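PDB 6HXI: succinyl-CoA ligase (ADP-forming) subunit alpha from Methanosaeta concilii, which belongs to the succinyl-CoA ligase alpha-subunit family and carries, in the same chain, a region related to the citrate synthase C-terminal domain. Local coordinates for residues B[503-508]-B[541-546]. Numbering follows the deposited sequence. Where two conformers were deposited one is given.
Sequences QLLISY and DGCIGI
Cys543 directs its sulfur at the side of helix 500-512, where SG meets CB of Leu505 and CG1 of Ile506. Two conformers of Cys543 were modelled, and the approaches of 3.4 Å from SG to CG1 of Ile506 and 3.6 Å from SG to CB of Leu505 hold for one of them, so they are provisional. In that conformer SG stands anti to the backbone N (chi1 -161°), which carries the sulfur out toward the facing helix. The firmer part of the tight side is Leu505 on Ile544. CB of Leu505 points at helix 540-555, and past the sulfur its CD1 reaches CG1 of Ile544 at 3.8 Å, the two side chains crossing at a slant. Leu505 and Cys543 face each other across the gap with their CA atoms 7.1 Å apart, and the segment axes, 9.9 Å apart at their closest, run nearly the same way, at 27°.

The pair belongs to the all-helical part of the chain that matches the citrate synthase C-terminal domain, and other helices of that bundle close over the contact. Helix 399-412 packs on Leu505 through Phe404 and Ile411 and on Ile544 through Val412, while Leu519 and Leu523 of helix 517-530 lie against Ile506. All four touching residues are buried, and nothing polar bridges the two segments.

Around the back of helix 500-512 the packing gives way to an exposed face with Gln503 and Ser507. The Ser507 hydroxyl turns back to its own helix: OG sits beside both the backbone N and the carbonyl carbon (chi1 53°), which brings it to the carbonyl one turn earlier, where it donates to O of Gln503 at 2.7 Å. That oxygen also takes N of Ser507 at 2.8 Å, the two donors arriving from opposite faces of the carbonyl plane.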
loop_
_atom_site.group_PDB
_atom_site.type_symbol
_atom_site.label_atom_id
_atom_site.label_comp_id
_atom_site.label_asym_id
_atom_site.label_seq_id
_atom_site.Cartn_x
_atom_site.Cartn_y
_atom_site.Cartn_z
ATOM N N GLN B 503 -18.350 -9.091 -25.709
ATOM C CA GLN B 503 -19.563 -9.673 -26.253
ATOM C C GLN B 503 -20.432 -10.280 -25.176
ATOM O O GLN B 503 -21.643 -10.105 -25.224
ATOM C CB GLN B 503 -19.266 -10.655 -27.398
ATOM C CG GLN B 503 -20.418 -10.837 -28.412
ATOM C CD GLN B 503 -21.114 -9.561 -28.864
ATOM O OE1 GLN B 503 -20.564 -8.733 -29.621
ATOM N NE2 GLN B 503 -22.358 -9.395 -28.413
ATOM N N LEU B 504 -19.807 -10.910 -24.171
ATOM C CA LEU B 504 -20.510 -11.466 -23.012
ATOM C C LEU B 504 -21.271 -10.351 -22.251
ATOM O O LEU B 504 -22.434 -10.534 -21.930
ATOM C CB LEU B 504 -19.519 -12.194 -22.083
ATOM C CG LEU B 504 -19.085 -13.587 -22.583
ATOM C CD1 LEU B 504 -17.588 -13.871 -22.272
ATOM C CD2 LEU B 504 -20.004 -14.680 -22.036
ATOM N N LEU B 505 -20.628 -9.181 -22.062
ATOM C CA LEU B 505 -21.186 -8.000 -21.378
ATOM C C LEU B 505 -22.293 -7.344 -22.158
ATOM O O LEU B 505 -23.367 -7.092 -21.616
ATOM C CB LEU B 505 -20.088 -6.987 -21.034
ATOM C CG LEU B 505 -19.116 -7.348 -19.941
ATOM C CD1 LEU B 505 -17.905 -6.466 -19.990
ATOM C CD2 LEU B 505 -19.760 -7.280 -18.553
ATOM N N ILE B 506 -22.068 -7.108 -23.438
ATOM C CA ILE B 506 -23.074 -6.530 -24.317
ATOM C C ILE B 506 -24.274 -7.460 -24.524
ATOM O O ILE B 506 -25.419 -6.964 -24.557
ATOM C CB ILE B 506 -22.435 -6.125 -25.664
ATOM C CG1 ILE B 506 -21.564 -4.862 -25.508
ATOM C CG2 ILE B 506 -23.510 -5.987 -26.756
ATOM C CD1 ILE B 506 -21.030 -4.272 -26.902
ATOM N N SER B 507 -24.041 -8.777 -24.721
ATOM C CA SER B 507 -25.181 -9.683 -24.957
ATOM C C SER B 507 -26.110 -9.725 -23.713
ATOM O O SER B 507 -27.322 -9.550 -23.828
ATOM C CB SER B 507 -24.737 -11.064 -25.451
ATOM O OG SER B 507 -23.762 -11.669 -24.617
ATOM N N TYR B 508 -25.514 -9.787 -22.534
ATOM C CA TYR B 508 -26.271 -9.719 -21.286
ATOM C C TYR B 508 -27.119 -8.412 -21.143
ATOM O O TYR B 508 -28.276 -8.493 -20.757
ATOM C CB TYR B 508 -25.330 -9.939 -20.076
ATOM C CG TYR B 508 -26.064 -9.940 -18.750
ATOM C CD1 TYR B 508 -26.628 -11.109 -18.247
ATOM C CD2 TYR B 508 -26.335 -8.749 -18.080
ATOM C CE1 TYR B 508 -27.413 -11.100 -17.095
ATOM C CE2 TYR B 508 -27.109 -8.728 -16.916
ATOM C CZ TYR B 508 -27.613 -9.911 -16.410
ATOM O OH TYR B 508 -28.379 -9.905 -15.282
ATOM N N ASP B 541 -13.054 -2.184 -21.072
ATOM C CA ASP B 541 -13.132 -1.024 -20.201
ATOM C C ASP B 541 -14.235 -0.058 -20.610
ATOM O O ASP B 541 -14.961 0.414 -19.745
ATOM C CB ASP B 541 -11.770 -0.316 -20.065
ATOM C CG ASP B 541 -10.768 -1.117 -19.244
ATOM O OD1 ASP B 541 -10.919 -2.358 -19.165
ATOM O OD2 ASP B 541 -9.826 -0.508 -18.695
ATOM N N GLY B 542 -14.384 0.165 -21.910
ATOM C CA GLY B 542 -15.441 1.007 -22.458
ATOM C C GLY B 542 -16.802 0.443 -22.170
ATOM O O GLY B 542 -17.690 1.153 -21.689
ATOM N N CYS B 543 -16.939 -0.854 -22.427
ATOM C CA CYS B 543 -18.140 -1.632 -22.225
ATOM C C CYS B 543 -18.647 -1.548 -20.768
ATOM O O CYS B 543 -19.834 -1.341 -20.564
ATOM C CB CYS B 543 -17.889 -3.073 -22.644
ATOM S SG CYS B 543 -19.394 -4.006 -22.968
ATOM N N ILE B 544 -17.745 -1.660 -19.773
ATOM C CA ILE B 544 -18.097 -1.616 -18.349
ATOM C C ILE B 544 -18.584 -0.221 -17.950
ATOM O O ILE B 544 -19.651 -0.129 -17.356
ATOM C CB ILE B 544 -16.956 -2.158 -17.439
ATOM C CG1 ILE B 544 -16.722 -3.671 -17.692
ATOM C CG2 ILE B 544 -17.186 -1.867 -15.937
ATOM C CD1 ILE B 544 -15.313 -4.097 -17.304
ATOM N N GLY B 545 -17.809 0.824 -18.274
ATOM C CA GLY B 545 -18.172 2.199 -17.957
ATOM C C GLY B 545 -19.518 2.618 -18.534
ATOM O O GLY B 545 -20.369 3.145 -17.818
ATOM N N ILE B 546 -19.740 2.332 -19.819
ATOM C CA ILE B 546 -20.959 2.686 -20.517
ATOM C C ILE B 546 -22.150 1.890 -19.977
ATOM O O ILE B 546 -23.200 2.482 -19.706
ATOM C CB ILE B 546 -20.754 2.514 -22.055
ATOM C CG1 ILE B 546 -19.827 3.609 -22.608
ATOM C CG2 ILE B 546 -22.098 2.419 -22.818
ATOM C CD1 ILE B 546 -18.941 3.155 -23.842
#